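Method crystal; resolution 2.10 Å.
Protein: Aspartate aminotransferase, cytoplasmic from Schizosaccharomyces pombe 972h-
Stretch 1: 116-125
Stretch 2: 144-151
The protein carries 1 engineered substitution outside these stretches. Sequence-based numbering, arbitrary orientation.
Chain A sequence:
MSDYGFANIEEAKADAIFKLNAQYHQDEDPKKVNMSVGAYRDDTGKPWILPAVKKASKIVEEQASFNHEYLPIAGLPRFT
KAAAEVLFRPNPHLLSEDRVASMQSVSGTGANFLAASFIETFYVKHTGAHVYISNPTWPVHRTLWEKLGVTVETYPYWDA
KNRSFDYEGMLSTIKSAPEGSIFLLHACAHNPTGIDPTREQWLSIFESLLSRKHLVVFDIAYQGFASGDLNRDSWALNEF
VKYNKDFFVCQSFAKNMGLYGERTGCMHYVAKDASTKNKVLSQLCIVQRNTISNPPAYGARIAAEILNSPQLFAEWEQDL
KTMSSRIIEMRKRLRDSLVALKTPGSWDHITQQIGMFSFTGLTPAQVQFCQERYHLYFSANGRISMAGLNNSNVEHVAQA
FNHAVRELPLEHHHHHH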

# COMPACT_ATOMS: atom_id res chain seq x y z
N ALA A 116 -9.03 -11.41 0.63
CA ALA A 116 -10.29 -11.33 1.35
C ALA A 116 -11.30 -10.47 0.60
O ALA A 116 -12.48 -10.83 0.54
N SER A 117 -10.87 -9.34 0.04
CA SER A 117 -11.77 -8.53 -0.78
C SER A 117 -12.32 -9.34 -1.95
O SER A 117 -13.54 -9.36 -2.18
N PHE A 118 -11.44 -10.01 -2.68
CA PHE A 118 -11.90 -10.84 -3.79
C PHE A 118 -12.86 -11.92 -3.31
O PHE A 118 -13.94 -12.12 -3.88
N ILE A 119 -12.48 -12.66 -2.26
CA ILE A 119 -13.30 -13.78 -1.81
C ILE A 119 -14.65 -13.30 -1.28
O ILE A 119 -15.68 -13.95 -1.49
N GLU A 120 -14.67 -12.15 -0.60
CA GLU A 120 -15.95 -11.61 -0.12
C GLU A 120 -16.89 -11.31 -1.28
O GLU A 120 -18.06 -11.72 -1.27
N THR A 121 -16.41 -10.60 -2.30
CA THR A 121 -17.27 -10.20 -3.41
C THR A 121 -17.70 -11.40 -4.26
O THR A 121 -18.88 -11.51 -4.62
N PHE A 122 -16.79 -12.30 -4.58
CA PHE A 122 -17.06 -13.32 -5.59
C PHE A 122 -17.35 -14.70 -5.00
O PHE A 122 -17.64 -15.63 -5.76
N TYR A 123 -17.31 -14.85 -3.68
CA TYR A 123 -17.64 -16.13 -3.07
C TYR A 123 -18.64 -15.96 -1.93
O TYR A 123 -19.72 -16.58 -1.96
N VAL A 124 -18.31 -15.13 -0.93
CA VAL A 124 -19.15 -15.00 0.25
C VAL A 124 -20.53 -14.47 -0.11
O VAL A 124 -21.55 -14.97 0.38
N LYS A 125 -20.59 -13.45 -0.98
CA LYS A 125 -21.85 -12.82 -1.39
C LYS A 125 -22.96 -13.83 -1.69
O LYS A 125 -24.10 -13.65 -1.27
N LEU A 144 -9.41 -7.77 9.77
CA LEU A 144 -9.35 -7.51 8.34
C LEU A 144 -10.55 -8.13 7.62
O LEU A 144 -11.16 -7.49 6.75
N TRP A 145 -10.91 -9.37 8.00
CA TRP A 145 -12.03 -10.05 7.34
C TRP A 145 -13.36 -9.48 7.79
O TRP A 145 -14.26 -9.29 6.96
N GLU A 146 -13.52 -9.21 9.09
CA GLU A 146 -14.75 -8.60 9.59
C GLU A 146 -14.99 -7.22 8.96
O GLU A 146 -16.14 -6.88 8.64
N LYS A 147 -13.93 -6.42 8.80
CA LYS A 147 -14.10 -5.11 8.16
C LYS A 147 -14.60 -5.23 6.73
O LYS A 147 -15.27 -4.32 6.23
N LEU A 148 -14.28 -6.33 6.05
CA LEU A 148 -14.79 -6.55 4.70
C LEU A 148 -16.14 -7.22 4.69
O LEU A 148 -16.65 -7.55 3.62
N GLY A 149 -16.75 -7.42 5.86
CA GLY A 149 -18.10 -7.94 5.93
C GLY A 149 -18.22 -9.44 6.03
O GLY A 149 -19.34 -9.96 5.92
N VAL A 150 -17.12 -10.17 6.22
CA VAL A 150 -17.18 -11.62 6.36
C VAL A 150 -17.25 -11.97 7.85
O VAL A 150 -16.56 -11.38 8.68
N THR A 151 -18.10 -12.94 8.17
CA THR A 151 -18.20 -13.44 9.54
C THR A 151 -17.02 -14.38 9.82
O THR A 151 -16.70 -15.25 9.00

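Packing of helix 116-125 against a second segment, helical from Leu144 and passing into loop by Leu148, in the cytoplasmic aspartate aminotransferase of fission yeast. The contact buries 393 Å², both sides summed, and is largely apolar; no direct hydrogen bond crosses it. Ala116 is a small bump with the largest covered area of the contact, 76 Å². Its CB points toward the second stretch and sits in a hollow made by three larger side chains: Leu144 (CB of Ala116 to CD2 of Leu144, 3.7 Å), Leu148 (CB of Ala116 to CD1 of Leu148, 3.6 Å) and Trp145, whose six-membered ring forms the floor. CB of Ala116 stands 3.5 Å from the centroid of the Trp145 six-membered ring, 10° off its normal, a CH-pi contact over the face. Such closeness suits a side chain of one carbon, and the backbones come near here too, with CA of Ala116 6.4 Å from CA of Trp145. Trp145 leaves its backbone sideways, but chi1 m and chi2 82° bring the indole across to the first helix. Ile119, one turn on from Ala116 (chi1 m, chi2 t), meets the edge of the same ring near its plane, with CD1 of Ile119 4.0 Å from CH2 of Trp145. Leu148 (m, t) points toward the helix and is a bump in its turn: its CD1 lies against CB of Ala116 and also 3.6 Å from OG of Ser117. Ser117 (m) has its CB directed away, and its hydroxyl is hydrogen-bonded elsewhere in the structure. Farther along, Glu120 (t, m) lays its aliphatic part on the loop: CG of Glu120 is 3.2 Å from the carbonyl O of Leu148 and 3.6 Å from CG2 of Val150. Val150 (t) turns CG2 also to Val124 (t), where CG2 of Val124 to CG2 of Val150 is a looser 4.1 Å. The carboxylate of Glu120 reaches polar partners: OE1 of Glu120 accepts a hydrogen bond from NZ of Lys125 at 2.8 Å, part of a salt bridge within the helix. Water 1 donates to OE1 of Glu120 (2.8 Å) and to the backbone O of Gly149 (3.2 Å), bridging the two stretches. Gly149 has no side chain; its phi/psi of 91/9 would jam a CB against the preceding carbonyl O, so the turn itself calls for glycine. Phe118, Thr121, Phe122 and Tyr123 are out of reach of the second stretch, and Glu146 and Lys147, in the second stretch, do not reach the first.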

# COMPACT_ATOMS: atom_id res chain seq x y z
CB ALA A 116 -10.06 -10.77 2.76
CB SER A 117 -11.07 -7.28 -1.31
OG SER A 117 -10.56 -6.49 -0.27
CB PHE A 118 -10.72 -11.47 -4.53
CG PHE A 118 -11.17 -12.41 -5.61
CD1 PHE A 118 -11.56 -11.92 -6.84
CD2 PHE A 118 -11.30 -13.77 -5.36
CE1 PHE A 118 -12.02 -12.77 -7.83
CE2 PHE A 118 -11.75 -14.61 -6.33
CZ PHE A 118 -12.12 -14.11 -7.58
CB ILE A 119 -12.53 -14.61 -0.77
CG1 ILE A 119 -11.38 -15.37 -1.46
CG2 ILE A 119 -13.45 -15.61 -0.06
CD1 ILE A 119 -10.29 -15.88 -0.50
CB GLU A 120 -15.71 -10.36 0.73
CG GLU A 120 -16.97 -9.83 1.43
CD GLU A 120 -17.88 -9.02 0.52
OE1 GLU A 120 -19.11 -9.09 0.70
OE2 GLU A 120 -17.38 -8.31 -0.38
CB THR A 121 -16.54 -9.17 -4.29
OG1 THR A 121 -16.31 -7.98 -3.54
CG2 THR A 121 -17.34 -8.83 -5.55
CB PHE A 122 -15.89 -13.39 -6.58
CG PHE A 122 -15.78 -12.16 -7.44
CD1 PHE A 122 -16.60 -12.00 -8.55
CD2 PHE A 122 -14.90 -11.14 -7.11
CE1 PHE A 122 -16.52 -10.85 -9.34
CE2 PHE A 122 -14.82 -9.99 -7.90
CZ PHE A 122 -15.63 -9.85 -9.01
CB TYR A 123 -16.37 -16.81 -2.56
CG TYR A 123 -16.60 -18.21 -2.03
CD1 TYR A 123 -16.91 -19.26 -2.90
CD2 TYR A 123 -16.50 -18.49 -0.66
CE1 TYR A 123 -17.11 -20.54 -2.43
CE2 TYR A 123 -16.69 -19.77 -0.19
CZ TYR A 123 -17.00 -20.79 -1.07
OH TYR A 123 -17.20 -22.07 -0.61
CB VAL A 124 -18.47 -14.12 1.32
CG1 VAL A 124 -19.44 -13.83 2.48
CG2 VAL A 124 -17.19 -14.79 1.84
CB LYS A 125 -21.60 -11.95 -2.62
CG LYS A 125 -22.08 -10.52 -2.51
CD LYS A 125 -21.19 -9.70 -1.60
CE LYS A 125 -21.23 -8.22 -1.99
NZ LYS A 125 -20.66 -7.36 -0.91
CB LEU A 144 -8.03 -8.05 7.77
CG LEU A 144 -7.77 -7.88 6.27
CD1 LEU A 144 -6.28 -7.62 6.00
CD2 LEU A 144 -8.25 -9.10 5.48
CB TRP A 145 -11.97 -11.55 7.62
CG TRP A 145 -10.96 -12.26 6.76
CD1 TRP A 145 -9.62 -12.35 6.97
CD2 TRP A 145 -11.22 -12.97 5.54
NE1 TRP A 145 -9.02 -13.07 5.96
CE2 TRP A 145 -9.98 -13.46 5.07
CE3 TRP A 145 -12.38 -13.23 4.80
CZ2 TRP A 145 -9.87 -14.19 3.90
CZ3 TRP A 145 -12.27 -13.97 3.63
CH2 TRP A 145 -11.02 -14.44 3.19
CB GLU A 146 -14.72 -8.48 11.12
CG GLU A 146 -14.93 -9.80 11.88
CD GLU A 146 -14.76 -9.68 13.40
OE1 GLU A 146 -14.26 -8.64 13.88
OE2 GLU A 146 -15.14 -10.64 14.13
CB LYS A 147 -12.79 -4.31 8.16
CG LYS A 147 -12.23 -3.90 9.52
CD LYS A 147 -13.21 -3.12 10.36
CE LYS A 147 -12.49 -2.54 11.58
NZ LYS A 147 -13.39 -1.66 12.36
CB LEU A 148 -13.79 -7.37 3.88
CG LEU A 148 -12.52 -6.58 3.55
CD1 LEU A 148 -11.40 -7.48 3.04
CD2 LEU A 148 -12.85 -5.49 2.52
CB VAL A 150 -15.96 -12.28 5.69
CG1 VAL A 150 -16.10 -13.82 5.72
CG2 VAL A 150 -15.84 -11.80 4.25
CB THR A 151 -19.53 -14.17 9.74
OG1 THR A 151 -20.61 -13.25 9.54
CG2 THR A 151 -19.64 -14.77 11.16
O HOH W 1 -20.52 -9.97 2.90